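Local coordinates for Lpg2148(MvcA) (Legionella pneumophila subsp. pneumophila str. Philadelphia 1, PDB 6K11), which is an effector that probably acts as a deamidase-type deubiquitinase, removing ubiquitin from the host enzyme UBE2N and so regulating its activity, at residues D127-P132 with D226-S231; E146-N151 with Y161-M166. One frame throughout, in Å; residues are numbered along the deposited sequence.

Contact 1 (D127-P132 with D226-S231)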
loop_
_atom_site.group_PDB
_atom_site.type_symbol
_atom_site.label_atom_id
_atom_site.label_comp_id
_atom_site.label_asym_id
_atom_site.label_seq_id
_atom_site.Cartn_x
_atom_site.Cartn_y
_atom_site.Cartn_z
ATOM N N ASP A 127 -7.966 -3.709 1.132
ATOM C CA ASP A 127 -8.298 -2.663 2.089
ATOM C C ASP A 127 -8.649 -3.287 3.431
ATOM O O ASP A 127 -9.201 -4.389 3.490
ATOM C CB ASP A 127 -9.496 -1.825 1.622
ATOM C CG ASP A 127 -9.211 -1.043 0.364
ATOM O OD1 ASP A 127 -8.035 -0.672 0.165
ATOM O OD2 ASP A 127 -10.158 -0.805 -0.419
ATOM N N ARG A 128 -8.346 -2.569 4.505
ATOM C CA ARG A 128 -8.817 -2.959 5.825
ATOM C C ARG A 128 -9.801 -1.915 6.335
ATOM O O ARG A 128 -9.692 -0.730 6.012
ATOM C CB ARG A 128 -7.662 -3.109 6.808
ATOM C CG ARG A 128 -6.886 -1.844 7.030
ATOM C CD ARG A 128 -5.675 -2.139 7.883
ATOM N NE ARG A 128 -5.208 -0.953 8.583
ATOM C CZ ARG A 128 -4.309 -0.113 8.095
ATOM N NH1 ARG A 128 -3.770 -0.332 6.892
ATOM N NH2 ARG A 128 -3.941 0.936 8.816
ATOM N N GLU A 129 -10.766 -2.368 7.129
ATOM C CA GLU A 129 -11.795 -1.489 7.675
ATOM C C GLU A 129 -11.328 -0.966 9.025
ATOM O O GLU A 129 -11.109 -1.745 9.961
ATOM C CB GLU A 129 -13.128 -2.221 7.799
ATOM C CG GLU A 129 -14.319 -1.293 7.967
ATOM C CD GLU A 129 -15.593 -2.052 8.271
ATOM O OE1 GLU A 129 -15.496 -3.121 8.912
ATOM O OE2 GLU A 129 -16.686 -1.588 7.876
ATOM N N ASP A 130 -11.174 0.349 9.123
ATOM C CA ASP A 130 -10.484 0.980 10.246
ATOM C C ASP A 130 -11.279 2.191 10.736
ATOM O O ASP A 130 -10.828 3.335 10.617
ATOM C CB ASP A 130 -9.071 1.382 9.817
ATOM C CG ASP A 130 -8.222 1.878 10.965
ATOM O OD1 ASP A 130 -8.365 1.343 12.085
ATOM O OD2 ASP A 130 -7.403 2.792 10.739
ATOM N N PRO A 131 -12.465 1.974 11.310
ATOM C CA PRO A 131 -13.273 3.121 11.816
ATOM C C PRO A 131 -12.634 3.729 13.055
ATOM O O PRO A 131 -11.786 3.085 13.698
ATOM C CB PRO A 131 -14.631 2.481 12.145
ATOM C CG PRO A 131 -14.295 1.036 12.457
ATOM C CD PRO A 131 -13.130 0.678 11.556
ATOM N N PRO A 132 -13.000 4.964 13.422
ATOM C CA PRO A 132 -12.467 5.546 14.660
ATOM C C PRO A 132 -12.937 4.752 15.865
ATOM O O PRO A 132 -14.002 4.137 15.854
ATOM C CB PRO A 132 -13.045 6.967 14.672
ATOM C CG PRO A 132 -14.321 6.847 13.879
ATOM C CD PRO A 132 -13.998 5.848 12.784
ATOM N N ASP A 226 -15.619 7.064 4.537
ATOM C CA ASP A 226 -14.958 5.867 4.015
ATOM C C ASP A 226 -13.986 5.419 5.098
ATOM O O ASP A 226 -12.986 6.095 5.357
ATOM C CB ASP A 226 -14.252 6.170 2.682
ATOM C CG ASP A 226 -13.591 4.930 2.046
ATOM O OD1 ASP A 226 -13.728 3.800 2.564
ATOM O OD2 ASP A 226 -12.928 5.107 1.003
ATOM N N PHE A 227 -14.325 4.334 5.795
ATOM C CA PHE A 227 -13.457 3.808 6.847
ATOM C C PHE A 227 -12.388 2.854 6.314
ATOM O O PHE A 227 -11.543 2.393 7.094
ATOM C CB PHE A 227 -14.279 3.067 7.894
ATOM C CG PHE A 227 -15.324 3.917 8.556
ATOM C CD1 PHE A 227 -15.044 5.227 8.913
ATOM C CD2 PHE A 227 -16.579 3.393 8.836
ATOM C CE1 PHE A 227 -16.009 6.006 9.534
ATOM C CE2 PHE A 227 -17.552 4.169 9.462
ATOM C CZ PHE A 227 -17.266 5.472 9.806
ATOM N N TRP A 228 -12.417 2.535 5.030
ATOM C CA TRP A 228 -11.468 1.578 4.475
ATOM C C TRP A 228 -10.157 2.275 4.119
ATOM O O TRP A 228 -10.151 3.418 3.646
ATOM C CB TRP A 228 -12.062 0.903 3.243
ATOM C CG TRP A 228 -13.262 0.040 3.554
ATOM C CD1 TRP A 228 -14.578 0.423 3.552
ATOM C CD2 TRP A 228 -13.250 -1.353 3.910
ATOM N NE1 TRP A 228 -15.385 -0.650 3.873
ATOM C CE2 TRP A 228 -14.593 -1.748 4.102
ATOM C CE3 TRP A 228 -12.233 -2.302 4.082
ATOM C CZ2 TRP A 228 -14.944 -3.052 4.460
ATOM C CZ3 TRP A 228 -12.582 -3.597 4.440
ATOM C CH2 TRP A 228 -13.928 -3.960 4.625
ATOM N N ILE A 229 -9.041 1.596 4.374
ATOM C CA ILE A 229 -7.720 2.139 4.067
ATOM C C ILE A 229 -6.861 1.042 3.438
ATOM O O ILE A 229 -6.979 -0.133 3.797
ATOM C CB ILE A 229 -7.058 2.730 5.330
ATOM C CG1 ILE A 229 -5.697 3.345 5.018
ATOM C CG2 ILE A 229 -6.933 1.691 6.420
ATOM C CD1 ILE A 229 -5.084 4.026 6.220
ATOM N N GLY A 230 -6.014 1.432 2.485
ATOM C CA GLY A 230 -5.148 0.497 1.784
ATOM C C GLY A 230 -4.279 -0.341 2.705
ATOM O O GLY A 230 -3.590 0.186 3.587
ATOM N N SER A 231 -4.324 -1.656 2.528
ATOM C CA SER A 231 -3.484 -2.578 3.284
ATOM C C SER A 231 -2.364 -3.174 2.443
ATOM O O SER A 231 -1.247 -3.347 2.938
ATOM C CB SER A 231 -4.345 -3.712 3.874
ATOM O OG SER A 231 -3.592 -4.577 4.712
#
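Arg128 and Ile229 form an antiparallel hydrogen-bonded pair where the end of strand 120-129 meets the start of strand 228-238, the short segments running 139° apart. Arg128 N gives its hydrogen to Ile229 O at 2.9 Å, and Ile229 N returns a bond to Arg128 O at 2.9 Å. One more bond continues the pairing past the strand: Asp130 N meets Phe227 O at 2.9 Å from above the carbonyl plane.

Glu129 and Trp228 share one side of the sheet. Glu129 CB sits over the six-membered ring of Trp228, 3.6 Å from its centroid, in a CH-pi contact. With CG anti to the backbone N (chi1 -163°), Glu129 carries CG to Trp228 CE2 and CZ2. At the ring edge lies Asp127 O, 3.6 Å from Trp228 CZ3.

On the other side, Arg128 and Ile229 lie side by side. Ile229 CG2 rests over the centre of the guanidinium, 3.6 Å from Arg128 CZ. Strand 120-129 is the central strand of a five-stranded antiparallel sheet, between 228-238 and 325-333. From strand 325-333, Lys328 and Arg326 both form salt bridges with Asp127 OD2, and Arg326 also makes a cation-pi contact with Trp228.

Beyond the strand ends, prolines pack on Phe227. Pro131 CB lies over one face of the ring, offset toward the rim, while Pro132 CD touches Phe227 CE1 at 3.8 Å. Asp226 OD1 accepts from Trp228 N at 3.1 Å, making an Asx turn that leads into the strand.

Contact 2 (E146-N151 with Y161-M166)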
loop_
_atom_site.group_PDB
_atom_site.type_symbol
_atom_site.label_atom_id
_atom_site.label_comp_id
_atom_site.label_asym_id
_atom_site.label_seq_id
_atom_site.Cartn_x
_atom_site.Cartn_y
_atom_site.Cartn_z
ATOM N N GLU A 146 -5.467 20.940 11.562
ATOM C CA GLU A 146 -4.329 20.605 10.716
ATOM C C GLU A 146 -3.314 19.709 11.414
ATOM O O GLU A 146 -2.554 19.011 10.732
ATOM C CB GLU A 146 -3.640 21.887 10.247
ATOM C CG GLU A 146 -4.586 22.902 9.622
ATOM C CD GLU A 146 -4.864 22.609 8.161
ATOM O OE1 GLU A 146 -3.916 22.239 7.433
ATOM O OE2 GLU A 146 -6.033 22.745 7.738
ATOM N N THR A 147 -3.286 19.708 12.751
ATOM C CA THR A 147 -2.312 18.933 13.510
ATOM C C THR A 147 -2.920 17.818 14.350
ATOM O O THR A 147 -2.187 16.910 14.757
ATOM C CB THR A 147 -1.499 19.854 14.439
ATOM O OG1 THR A 147 -2.390 20.614 15.262
ATOM C CG2 THR A 147 -0.638 20.813 13.624
ATOM N N ALA A 148 -4.222 17.860 14.619
ATOM C CA ALA A 148 -4.843 16.872 15.492
ATOM C C ALA A 148 -4.681 15.468 14.921
ATOM O O ALA A 148 -4.584 15.272 13.704
ATOM C CB ALA A 148 -6.328 17.201 15.685
ATOM N N VAL A 149 -4.641 14.477 15.815
ATOM C CA VAL A 149 -4.493 13.095 15.373
ATOM C C VAL A 149 -5.704 12.688 14.548
ATOM O O VAL A 149 -6.853 13.003 14.884
ATOM C CB VAL A 149 -4.293 12.150 16.570
ATOM C CG1 VAL A 149 -4.176 10.692 16.095
ATOM C CG2 VAL A 149 -3.060 12.552 17.358
ATOM N N LYS A 150 -5.447 11.979 13.458
ATOM C CA LYS A 150 -6.484 11.617 12.510
ATOM C C LYS A 150 -7.230 10.352 12.956
ATOM O O LYS A 150 -6.749 9.562 13.776
ATOM C CB LYS A 150 -5.863 11.427 11.121
ATOM C CG LYS A 150 -5.166 12.687 10.591
ATOM C CD LYS A 150 -4.536 12.450 9.212
ATOM C CE LYS A 150 -3.109 12.987 9.161
ATOM N NZ LYS A 150 -2.865 13.750 7.912
ATOM N N ASN A 151 -8.432 10.175 12.393
ATOM C CA ASN A 151 -9.307 9.020 12.649
ATOM C C ASN A 151 -9.779 8.983 14.103
ATOM O O ASN A 151 -9.764 7.937 14.763
ATOM C CB ASN A 151 -8.659 7.693 12.248
ATOM C CG ASN A 151 -9.701 6.614 11.938
ATOM O OD1 ASN A 151 -10.847 6.923 11.581
ATOM N ND2 ASN A 151 -9.309 5.346 12.069
ATOM N N TYR A 161 -16.881 16.917 15.685
ATOM C CA TYR A 161 -16.183 16.654 14.437
ATOM C C TYR A 161 -15.741 15.199 14.349
ATOM O O TYR A 161 -15.511 14.529 15.369
ATOM C CB TYR A 161 -14.915 17.521 14.311
ATOM C CG TYR A 161 -15.100 18.979 13.955
ATOM C CD1 TYR A 161 -15.801 19.364 12.805
ATOM C CD2 TYR A 161 -14.508 19.973 14.727
ATOM C CE1 TYR A 161 -15.935 20.695 12.470
ATOM C CE2 TYR A 161 -14.639 21.297 14.401
ATOM C CZ TYR A 161 -15.349 21.656 13.274
ATOM O OH TYR A 161 -15.474 22.982 12.956
ATOM N N PHE A 162 -15.597 14.724 13.111
ATOM C CA PHE A 162 -14.848 13.514 12.814
ATOM C C PHE A 162 -13.756 13.928 11.843
ATOM O O PHE A 162 -14.043 14.588 10.837
ATOM C CB PHE A 162 -15.745 12.413 12.221
ATOM C CG PHE A 162 -14.990 11.255 11.615
ATOM C CD1 PHE A 162 -14.016 10.579 12.347
ATOM C CD2 PHE A 162 -15.272 10.833 10.327
ATOM C CE1 PHE A 162 -13.316 9.501 11.789
ATOM C CE2 PHE A 162 -14.587 9.754 9.753
ATOM C CZ PHE A 162 -13.602 9.086 10.485
ATOM N N ILE A 163 -12.502 13.616 12.185
ATOM C CA ILE A 163 -11.371 13.779 11.275
ATOM C C ILE A 163 -11.045 12.404 10.723
ATOM O O ILE A 163 -10.725 11.494 11.497
ATOM C CB ILE A 163 -10.145 14.374 11.983
ATOM C CG1 ILE A 163 -10.451 15.752 12.542
ATOM C CG2 ILE A 163 -8.941 14.409 11.016
ATOM C CD1 ILE A 163 -9.269 16.397 13.238
ATOM N N ASP A 164 -11.127 12.235 9.399
ATOM C CA ASP A 164 -10.956 10.908 8.839
ATOM C C ASP A 164 -9.474 10.601 8.578
ATOM O O ASP A 164 -8.578 11.381 8.916
ATOM C CB ASP A 164 -11.826 10.734 7.589
ATOM C CG ASP A 164 -11.258 11.400 6.328
ATOM O OD1 ASP A 164 -10.286 12.196 6.381
ATOM O OD2 ASP A 164 -11.852 11.146 5.255
ATOM N N LYS A 165 -9.231 9.424 7.986
ATOM C CA LYS A 165 -7.874 8.929 7.735
ATOM C C LYS A 165 -7.035 9.930 6.942
ATOM O O LYS A 165 -5.830 10.062 7.182
ATOM C CB LYS A 165 -7.942 7.579 7.002
ATOM C CG LYS A 165 -8.342 7.686 5.535
ATOM C CD LYS A 165 -8.853 6.380 4.932
ATOM C CE LYS A 165 -9.778 6.684 3.757
ATOM N NZ LYS A 165 -9.784 5.653 2.699
ATOM N N MET A 166 -7.650 10.652 6.006
ATOM C CA MET A 166 -6.940 11.625 5.184
ATOM C C MET A 166 -6.853 13.002 5.824
ATOM O O MET A 166 -6.207 13.892 5.263
ATOM C CB MET A 166 -7.609 11.731 3.817
ATOM C CG MET A 166 -7.843 10.377 3.162
ATOM S SD MET A 166 -6.358 9.720 2.369
ATOM C CE MET A 166 -5.491 8.864 3.683
#
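Asn151 meets Ile163 and Phe162 where the loop before strand 152-155 reaches the end of strand 160-163. Asn151 N gives a weak hydrogen bond to Ile163 O at 2.8 Å, with an angle of only 126° at the hydrogen. The touching parts of the two backbones run almost perpendicular, 89° apart.

The more buried part of the contact is at Phe162 and Ile163. Asn151 and Phe162 lie side by side and point the same way, their amide and ring planes 58° apart. Asn151 OD1 lies in the plane of the ring at its edge, 3.6 Å from Phe162 CE1. Asp164 N stands over the centre of one face of the same ring. Asn151 ND2 is held from elsewhere by a hydrogen bond to Asp130 O, and Phe218 and Phe225 each meet the Phe162 ring edge-to-face. Further along, Ile163 CD1 touches Ala148 CB at 3.9 Å.

The other side is more exposed to solvent, though its atoms come just as near. Val149 points its side chain away from strand 160-163. The aliphatic part of Lys150 crosses Ile163 at about a right angle and touches the carbonyl oxygens of Asp164 and Lys165. Lys150 CB lies 3.5 Å from Asp164 O, and Lys150 CD lies 3.4 Å from Lys165 O. These are van der Waals contacts. The 161-166 segment has a weak hydrogen bond of its own here, from Met166 N to Asp164 OD1, which also accepts from Asn168 N.

Ile163 pairs by backbone hydrogen bonds with Lys152, the next residue after Asn151, so the contact closes the open end of an antiparallel beta-hairpin, 152-155 with 160-163, in the MvcA insertion domain.

From the N terminus, the chain passes through several helices and then runs out along strand 120-129 to the first half of contact 1. It leaves through the two prolines into the insertion domain. There, contact 2 closes a short loop around the hairpin 152-155 and 160-163. The chain goes on through strand 169-171 and helices 176-185 and 206-220, and returns at 226-231, where contact 1 closes the much longer loop. Contact 2 is nested inside contact 1. The two sites are about 14 Å apart between centres and touch. Pro132 packing on Asn151 and Phe162, and a probable hydrogen bond from Lys165 NZ to Trp228 O, tie the insertion-domain sheet to the ends of strands 120-129 and 228-238.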